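Hypothetical protein PA5202 (Pseudomonas aeruginosa, PDB 1ZKI) is a hotdog-fold thioesterase that probably hydrolyses acyl-CoA thioesters. Local coordinates at residues M6-S14 with G21-D29; L57-C66 with L108-Q116. All coordinates share one frame; numbering follows the deposited sequence. Where two conformers were deposited one is given.

Interaction 1: residues M6-S14 with G21-D29; sequences MPAREQMIS and GLDPVSLGD
Met6 faces Leu27 and Met12 faces Pro24 where the N-terminal segment 6-14, folded into a short turn at residues 9-11, passes over edge strand 23-27; the alpha carbons of Met6 and Leu27 are 6.2 Å apart, and no direct hydrogen bond joins the two segments. Pro24 and Leu27 turn their side chains toward segment 6-14. The Pro24 ring takes CB of Met12, like Met6 a selenomethionine, on its CG at 4.1 Å, and CG2 of Ile13 lies across CG and CD of the same ring. Met12 runs past Leu27 in the opposite direction, bringing SE to 4.0 Å from Leu27 CD1. From the other end, CD of the Pro7 ring meets Leu27 CD1 end-on, at 3.7 Å, while Met6, bent at chi3 (-57°), crosses Leu27 at about a right angle and brings SE close to Val25 O and Ser26 CA. Arg9 supplies the polar part. Its chain is extended from CG to NE, which carries the guanidinium past Pro24 to Asp23; CG2 of Ile13 covers one face. The salt bridge from Arg9 NE to Asp23 OD1 is long, 3.7 Å, and a water in the guanidinium plane bridges the two: it accepts from NE and donates to Asp23 OD1 (2.6 Å) and Pro24 O. Stronger partners lie outside, Glu18 for Arg9 and Arg35 for Asp23. Phe72 touches Met12 and Leu27. Val25 and Ser26 opposite Glu33 form a classic beta bulge. An N-terminal segment thus folds across the bulged edge strand of a hotdog sheet.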
loop_
_atom_site.group_PDB
_atom_site.type_symbol
_atom_site.label_atom_id
_atom_site.label_comp_id
_atom_site.label_asym_id
_atom_site.label_seq_id
_atom_site.Cartn_x
_atom_site.Cartn_y
_atom_site.Cartn_z
HETATM N N MSE A 6 -19.707 0.256 -17.156
HETATM C CA MSE A 6 -20.204 0.881 -15.899
HETATM C C MSE A 6 -21.725 0.789 -15.776
HETATM O O MSE A 6 -22.441 1.085 -16.736
HETATM C CB MSE A 6 -19.790 2.357 -15.825
HETATM C CG MSE A 6 -18.323 2.601 -15.493
HETATM SE SE MSE A 6 -17.995 4.406 -14.744
HETATM C CE MSE A 6 -18.757 5.544 -16.235
ATOM N N PRO A 7 -22.226 0.378 -14.592
ATOM C CA PRO A 7 -23.647 0.571 -14.282
ATOM C C PRO A 7 -24.004 2.063 -14.264
ATOM O O PRO A 7 -23.128 2.910 -14.446
ATOM C CB PRO A 7 -23.796 -0.052 -12.886
ATOM C CG PRO A 7 -22.415 -0.097 -12.323
ATOM C CD PRO A 7 -21.512 -0.305 -13.497
ATOM N N ALA A 8 -25.277 2.384 -14.061
ATOM C CA ALA A 8 -25.711 3.780 -14.026
ATOM C C ALA A 8 -24.984 4.525 -12.910
ATOM O O ALA A 8 -24.641 3.924 -11.891
ATOM C CB ALA A 8 -27.212 3.857 -13.829
ATOM N N ARG A 9 -24.747 5.824 -13.104
ATOM C CA ARG A 9 -24.052 6.642 -12.101
ATOM C C ARG A 9 -24.710 6.525 -10.725
ATOM O O ARG A 9 -24.012 6.399 -9.708
ATOM C CB ARG A 9 -23.952 8.114 -12.532
ATOM C CG ARG A 9 -22.964 8.936 -11.695
ATOM C CD ARG A 9 -22.795 10.359 -12.231
ATOM N NE ARG A 9 -21.769 11.103 -11.495
ATOM C CZ ARG A 9 -22.007 11.852 -10.418
ATOM N NH1 ARG A 9 -21.010 12.486 -9.810
ATOM N NH2 ARG A 9 -23.242 11.975 -9.943
ATOM N N GLU A 10 -26.043 6.558 -10.696
ATOM C CA GLU A 10 -26.799 6.488 -9.442
ATOM C C GLU A 10 -26.466 5.246 -8.611
ATOM O O GLU A 10 -26.657 5.234 -7.399
ATOM C CB GLU A 10 -28.308 6.575 -9.712
ATOM C CG GLU A 10 -29.189 6.631 -8.460
ATOM C CD GLU A 10 -28.768 7.721 -7.478
ATOM O OE1 GLU A 10 -28.343 7.371 -6.357
ATOM O OE2 GLU A 10 -28.855 8.921 -7.828
ATOM N N GLN A 11 -25.954 4.212 -9.273
ATOM C CA GLN A 11 -25.611 2.948 -8.617
ATOM C C GLN A 11 -24.220 3.009 -7.958
ATOM O O GLN A 11 -23.839 2.126 -7.179
ATOM C CB GLN A 11 -25.670 1.823 -9.665
ATOM C CG GLN A 11 -25.245 0.439 -9.197
ATOM C CD GLN A 11 -26.418 -0.492 -8.932
ATOM O OE1 GLN A 11 -26.368 -1.679 -9.275
ATOM N NE2 GLN A 11 -27.480 0.036 -8.323
HETATM N N MSE A 12 -23.462 4.054 -8.273
HETATM C CA MSE A 12 -22.069 4.136 -7.849
HETATM C C MSE A 12 -21.784 5.281 -6.888
HETATM O O MSE A 12 -20.620 5.518 -6.533
HETATM C CB MSE A 12 -21.174 4.295 -9.069
HETATM C CG MSE A 12 -21.285 3.165 -10.053
HETATM SE SE MSE A 12 -20.011 3.496 -11.458
HETATM C CE MSE A 12 -21.018 4.766 -12.528
ATOM N N ILE A 13 -22.824 6.016 -6.505
ATOM C CA ILE A 13 -22.633 7.229 -5.718
ATOM C C ILE A 13 -23.483 7.203 -4.458
ATOM O O ILE A 13 -24.433 6.421 -4.354
ATOM C CB ILE A 13 -22.952 8.510 -6.540
ATOM C CG1 ILE A 13 -24.443 8.547 -6.921
ATOM C CG2 ILE A 13 -22.058 8.598 -7.777
ATOM C CD1 ILE A 13 -24.865 9.767 -7.746
ATOM N N SER A 14 -23.125 8.048 -3.501
ATOM C CA SER A 14 -23.888 8.195 -2.261
ATOM C C SER A 14 -24.083 9.696 -2.021
ATOM O O SER A 14 -23.454 10.514 -2.699
ATOM C CB SER A 14 -23.114 7.598 -1.083
ATOM O OG SER A 14 -21.878 8.279 -0.858
ATOM N N GLY A 21 -17.937 15.835 -4.040
ATOM C CA GLY A 21 -17.775 16.100 -5.470
ATOM C C GLY A 21 -17.057 14.985 -6.213
ATOM O O GLY A 21 -16.454 15.216 -7.276
ATOM N N LEU A 22 -17.141 13.770 -5.667
ATOM C CA LEU A 22 -16.486 12.610 -6.274
ATOM C C LEU A 22 -17.248 12.218 -7.528
ATOM O O LEU A 22 -18.467 12.186 -7.533
ATOM C CB LEU A 22 -16.411 11.422 -5.298
ATOM C CG LEU A 22 -15.704 11.746 -3.984
ATOM C CD1 LEU A 22 -15.779 10.597 -2.974
ATOM C CD2 LEU A 22 -14.243 12.217 -4.180
ATOM N N ASP A 23 -16.507 11.810 -8.540
ATOM C CA ASP A 23 -17.080 11.593 -9.832
ATOM C C ASP A 23 -16.469 10.310 -10.418
ATOM O O ASP A 23 -15.316 10.326 -10.852
ATOM C CB ASP A 23 -16.754 12.845 -10.656
ATOM C CG ASP A 23 -17.300 12.807 -12.048
ATOM O OD1 ASP A 23 -18.276 12.077 -12.305
ATOM O OD2 ASP A 23 -16.751 13.554 -12.887
ATOM N N PRO A 24 -17.227 9.187 -10.415
ATOM C CA PRO A 24 -16.677 7.947 -10.997
ATOM C C PRO A 24 -16.272 8.164 -12.451
ATOM O O PRO A 24 -16.981 8.869 -13.178
ATOM C CB PRO A 24 -17.854 6.961 -10.923
ATOM C CG PRO A 24 -18.713 7.499 -9.793
ATOM C CD PRO A 24 -18.616 8.992 -9.934
ATOM N N VAL A 25 -15.136 7.586 -12.847
ATOM C CA VAL A 25 -14.600 7.724 -14.209
ATOM C C VAL A 25 -14.682 6.404 -14.972
ATOM O O VAL A 25 -15.166 6.369 -16.118
ATOM C CB VAL A 25 -13.119 8.220 -14.191
ATOM C CG1 VAL A 25 -12.525 8.231 -15.604
ATOM C CG2 VAL A 25 -13.039 9.614 -13.604
ATOM N N SER A 26 -14.207 5.320 -14.357
ATOM C CA SER A 26 -14.220 4.014 -15.017
ATOM C C SER A 26 -14.159 2.862 -14.025
ATOM O O SER A 26 -13.814 3.049 -12.861
ATOM C CB SER A 26 -13.059 3.891 -16.004
ATOM O OG SER A 26 -11.817 3.958 -15.332
ATOM N N LEU A 27 -14.504 1.682 -14.514
ATOM C CA LEU A 27 -14.404 0.436 -13.759
ATOM C C LEU A 27 -13.846 -0.644 -14.668
ATOM O O LEU A 27 -14.202 -0.717 -15.853
ATOM C CB LEU A 27 -15.778 -0.036 -13.309
ATOM C CG LEU A 27 -16.677 0.818 -12.429
ATOM C CD1 LEU A 27 -18.027 0.161 -12.371
ATOM C CD2 LEU A 27 -16.087 0.930 -11.048
ATOM N N GLY A 28 -12.993 -1.490 -14.107
ATOM C CA GLY A 28 -12.458 -2.644 -14.802
ATOM C C GLY A 28 -12.686 -3.857 -13.927
ATOM O O GLY A 28 -13.584 -3.867 -13.102
ATOM N N ASP A 29 -11.883 -4.886 -14.126
ATOM C CA ASP A 29 -12.027 -6.117 -13.375
ATOM C C ASP A 29 -11.238 -5.966 -12.084
ATOM O O ASP A 29 -10.032 -6.257 -12.055
ATOM C CB ASP A 29 -11.483 -7.294 -14.183
ATOM C CG ASP A 29 -11.702 -8.638 -13.482
ATOM O OD1 ASP A 29 -12.371 -8.675 -12.420
ATOM O OD2 ASP A 29 -11.207 -9.666 -14.004
HETATM O O HOH W 1 -20.005 14.785 -8.138
HETATM O O HOH W 2 -19.599 9.959 -13.072
#

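Interaction 2: residues L57-C66 with L108-Q116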
loop_
_atom_site.group_PDB
_atom_site.type_symbol
_atom_site.label_atom_id
_atom_site.label_comp_id
_atom_site.label_asym_id
_atom_site.label_seq_id
_atom_site.Cartn_x
_atom_site.Cartn_y
_atom_site.Cartn_z
ATOM N N LEU A 57 -12.121 10.317 -1.156
ATOM C CA LEU A 57 -11.893 9.898 -2.523
ATOM C C LEU A 57 -11.350 8.469 -2.570
ATOM O O LEU A 57 -11.898 7.606 -3.296
ATOM C CB LEU A 57 -10.919 10.864 -3.183
ATOM C CG LEU A 57 -10.315 10.408 -4.509
ATOM C CD1 LEU A 57 -11.414 10.280 -5.579
ATOM C CD2 LEU A 57 -9.243 11.418 -4.917
HETATM N N MSE A 58 -10.307 8.198 -1.782
HETATM C CA MSE A 58 -9.715 6.871 -1.780
HETATM C C MSE A 58 -10.705 5.779 -1.343
HETATM O O MSE A 58 -10.831 4.756 -2.003
HETATM C CB MSE A 58 -8.462 6.832 -0.896
HETATM C CG MSE A 58 -7.776 5.482 -0.949
HETATM SE SE MSE A 58 -6.093 5.612 -0.018
HETATM C CE MSE A 58 -5.215 6.823 -1.281
ATOM N N ASP A 59 -11.410 6.012 -0.240
ATOM C CA ASP A 59 -12.362 5.014 0.276
ATOM C C ASP A 59 -13.445 4.692 -0.773
ATOM O O ASP A 59 -13.794 3.518 -1.008
ATOM C CB ASP A 59 -12.986 5.514 1.582
ATOM C CG ASP A 59 -13.997 4.533 2.147
ATOM O OD1 ASP A 59 -13.618 3.391 2.490
ATOM O OD2 ASP A 59 -15.181 4.883 2.188
ATOM N N VAL A 60 -13.968 5.729 -1.425
ATOM C CA VAL A 60 -14.986 5.527 -2.451
ATOM C C VAL A 60 -14.453 4.729 -3.643
ATOM O O VAL A 60 -15.118 3.811 -4.119
ATOM C CB VAL A 60 -15.626 6.856 -2.879
ATOM C CG1 VAL A 60 -16.469 6.688 -4.145
ATOM C CG2 VAL A 60 -16.493 7.420 -1.697
ATOM N N THR A 61 -13.268 5.095 -4.123
ATOM C CA THR A 61 -12.647 4.386 -5.249
ATOM C C THR A 61 -12.384 2.913 -4.900
ATOM O O THR A 61 -12.633 2.024 -5.706
ATOM C CB THR A 61 -11.326 5.062 -5.689
ATOM O OG1 THR A 61 -11.544 6.472 -5.830
ATOM C CG2 THR A 61 -10.878 4.500 -7.048
HETATM N N MSE A 62 -11.867 2.668 -3.696
HETATM C CA MSE A 62 -11.654 1.295 -3.229
HETATM C C MSE A 62 -12.963 0.503 -3.169
HETATM O O MSE A 62 -12.995 -0.642 -3.581
HETATM C CB MSE A 62 -10.958 1.294 -1.870
HETATM C CG MSE A 62 -9.517 1.741 -1.925
HETATM SE SE MSE A 62 -8.905 1.750 -0.019
HETATM C CE MSE A 62 -6.989 1.713 -0.357
ATOM N N GLY A 63 -14.045 1.118 -2.681
ATOM C CA GLY A 63 -15.352 0.450 -2.648
ATOM C C GLY A 63 -15.833 0.042 -4.038
ATOM O O GLY A 63 -16.377 -1.053 -4.227
ATOM N N LEU A 64 -15.635 0.938 -5.004
ATOM C CA LEU A 64 -16.025 0.696 -6.390
ATOM C C LEU A 64 -15.172 -0.403 -7.030
ATOM O O LEU A 64 -15.676 -1.226 -7.790
ATOM C CB LEU A 64 -15.949 2.003 -7.181
ATOM C CG LEU A 64 -17.082 3.010 -6.911
ATOM C CD1 LEU A 64 -16.842 4.284 -7.751
ATOM C CD2 LEU A 64 -18.454 2.401 -7.218
ATOM N N ALA A 65 -13.873 -0.421 -6.714
ATOM C CA ALA A 65 -13.003 -1.510 -7.159
ATOM C C ALA A 65 -13.499 -2.843 -6.603
ATOM O O ALA A 65 -13.572 -3.823 -7.334
ATOM C CB ALA A 65 -11.542 -1.258 -6.745
ATOM N N CYS A 66 -13.881 -2.867 -5.323
ATOM C CA CYS A 66 -14.447 -4.084 -4.728
ATOM C C CYS A 66 -15.714 -4.507 -5.445
ATOM O O CYS A 66 -15.866 -5.667 -5.796
ATOM C CB CYS A 66 -14.715 -3.887 -3.252
ATOM S SG CYS A 66 -13.180 -3.882 -2.366
ATOM N N LEU A 108 -11.457 -8.689 1.242
ATOM C CA LEU A 108 -10.736 -8.211 0.083
ATOM C C LEU A 108 -9.666 -7.234 0.549
ATOM O O LEU A 108 -9.883 -6.467 1.483
ATOM C CB LEU A 108 -11.660 -7.517 -0.924
ATOM C CG LEU A 108 -12.911 -8.217 -1.462
ATOM C CD1 LEU A 108 -14.134 -7.807 -0.640
ATOM C CD2 LEU A 108 -13.114 -7.872 -2.923
ATOM N N VAL A 109 -8.507 -7.284 -0.095
ATOM C CA VAL A 109 -7.458 -6.304 0.133
ATOM C C VAL A 109 -7.345 -5.437 -1.113
ATOM O O VAL A 109 -7.319 -5.953 -2.254
ATOM C CB VAL A 109 -6.113 -6.973 0.420
ATOM C CG1 VAL A 109 -5.043 -5.924 0.755
ATOM C CG2 VAL A 109 -6.262 -7.983 1.564
ATOM N N VAL A 110 -7.256 -4.130 -0.896
ATOM C CA VAL A 110 -7.272 -3.165 -1.999
ATOM C C VAL A 110 -6.200 -2.113 -1.771
ATOM O O VAL A 110 -5.941 -1.744 -0.614
ATOM C CB VAL A 110 -8.656 -2.437 -2.109
ATOM C CG1 VAL A 110 -8.748 -1.605 -3.397
ATOM C CG2 VAL A 110 -9.802 -3.423 -2.047
ATOM N N GLU A 111 -5.531 -1.681 -2.848
ATOM C CA GLU A 111 -4.604 -0.556 -2.753
ATOM C C GLU A 111 -5.127 0.564 -3.629
ATOM O O GLU A 111 -5.972 0.324 -4.503
ATOM C CB GLU A 111 -3.183 -0.950 -3.180
ATOM C CG GLU A 111 -3.040 -1.276 -4.655
ATOM C CD GLU A 111 -1.567 -1.427 -5.114
ATOM O OE1 GLU A 111 -0.643 -1.054 -4.357
ATOM O OE2 GLU A 111 -1.347 -1.915 -6.241
ATOM N N ALA A 112 -4.650 1.783 -3.397
ATOM C CA ALA A 112 -5.075 2.912 -4.230
ATOM C C ALA A 112 -4.011 3.985 -4.247
ATOM O O ALA A 112 -3.209 4.085 -3.316
ATOM C CB ALA A 112 -6.419 3.483 -3.756
ATOM N N GLU A 113 -3.966 4.752 -5.332
ATOM C CA GLU A 113 -3.085 5.901 -5.412
ATOM C C GLU A 113 -3.887 7.086 -5.925
ATOM O O GLU A 113 -4.837 6.915 -6.704
ATOM C CB GLU A 113 -1.867 5.642 -6.316
ATOM C CG GLU A 113 -2.214 5.335 -7.743
ATOM C CD GLU A 113 -0.993 5.351 -8.668
ATOM O OE1 GLU A 113 -1.196 5.421 -9.899
ATOM O OE2 GLU A 113 0.152 5.322 -8.166
ATOM N N VAL A 114 -3.543 8.266 -5.433
ATOM C CA VAL A 114 -4.135 9.509 -5.908
ATOM C C VAL A 114 -3.029 10.276 -6.602
ATOM O O VAL A 114 -1.920 10.402 -6.060
ATOM C CB VAL A 114 -4.693 10.349 -4.745
ATOM C CG1 VAL A 114 -5.297 11.673 -5.266
ATOM C CG2 VAL A 114 -5.738 9.528 -3.953
ATOM N N ARG A 115 -3.329 10.776 -7.795
ATOM C CA ARG A 115 -2.341 11.504 -8.585
ATOM C C ARG A 115 -2.937 12.767 -9.175
ATOM O O ARG A 115 -4.150 12.886 -9.351
ATOM C CB ARG A 115 -1.822 10.635 -9.737
ATOM C CG ARG A 115 -0.960 9.468 -9.303
ATOM C CD ARG A 115 -0.319 8.765 -10.517
ATOM N NE ARG A 115 0.591 7.748 -10.020
ATOM C CZ ARG A 115 1.868 7.961 -9.733
ATOM N NH1 ARG A 115 2.412 9.153 -9.935
ATOM N NH2 ARG A 115 2.597 6.975 -9.247
ATOM N N GLN A 116 -2.061 13.698 -9.522
ATOM C CA GLN A 116 -2.418 14.760 -10.456
ATOM C C GLN A 116 -1.343 14.687 -11.544
ATOM O O GLN A 116 -0.213 15.146 -11.350
ATOM C CB GLN A 116 -2.430 16.116 -9.751
ATOM C CG GLN A 116 -2.923 17.254 -10.624
ATOM C CD GLN A 116 -3.048 18.540 -9.837
ATOM O OE1 GLN A 116 -2.043 19.179 -9.526
ATOM N NE2 GLN A 116 -4.271 18.936 -9.525
#
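This is a buried helix-on-sheet contact near the centre of the folded chain, where segment 57-66 of helix 51-70 lies on strand 108-116; the axes come within 8.7 Å, their directions 133° apart. It is apolar, with no hydrogen bond across. Alternate strand residues Leu108, Val110, Ala112 and Val114 point at the helix. Val110 sits between two helix residues: its CG1 meets Met62 CG at 3.7 Å, the two side chains sliding past each other in opposite directions, and its CG2 presses on Cys66 SG at 3.4 Å. Met62 is extended beyond CG (chi3 161°), a shape that carries its CE over the strand backbone, 3.6 Å from Val110 O, and beside Ala112 CB. Small Ala112 also takes Met58 CG at 3.7 Å. Met58 instead bends at chi3 (-67°), its CE reaching Val114 CG2, which Leu57 CD2 also meets, tip to tip with Val114. On the opposite face of the strand, Glu111 forms salt bridges with Lys123 of its own chain and Lys123 of the second subunit, and packs on that subunit's Glu111. The strand thus packs on the helix with one face and meets the partner subunit with the other, as in hotdog-fold dimers, whose long central helix is wrapped by an antiparallel sheet.

Along the chain, interaction 1 is complete before interaction 2 begins, and their centres lie about 12 Å apart. One antiparallel sheet supplies a strand to each: 23-27 is an outermost strand within the chain, and 107-116 lies inside the sheet, separated from it by strands 31-37 and 93-103. Helix 51-70 joins the two contacts. Its residues Leu57 and Val60 touch Leu22, while Leu64 packs on Met12 and Leu27; the closest approach is 3.5 Å, from Leu22 CD1 to Val60 CG2. Interaction 2 thus holds the helix to the sheet interior, and interaction 1 packs against the same helix nearer the surface, so that apolar packing continues from the N-terminal segment to the strand facing the second subunit.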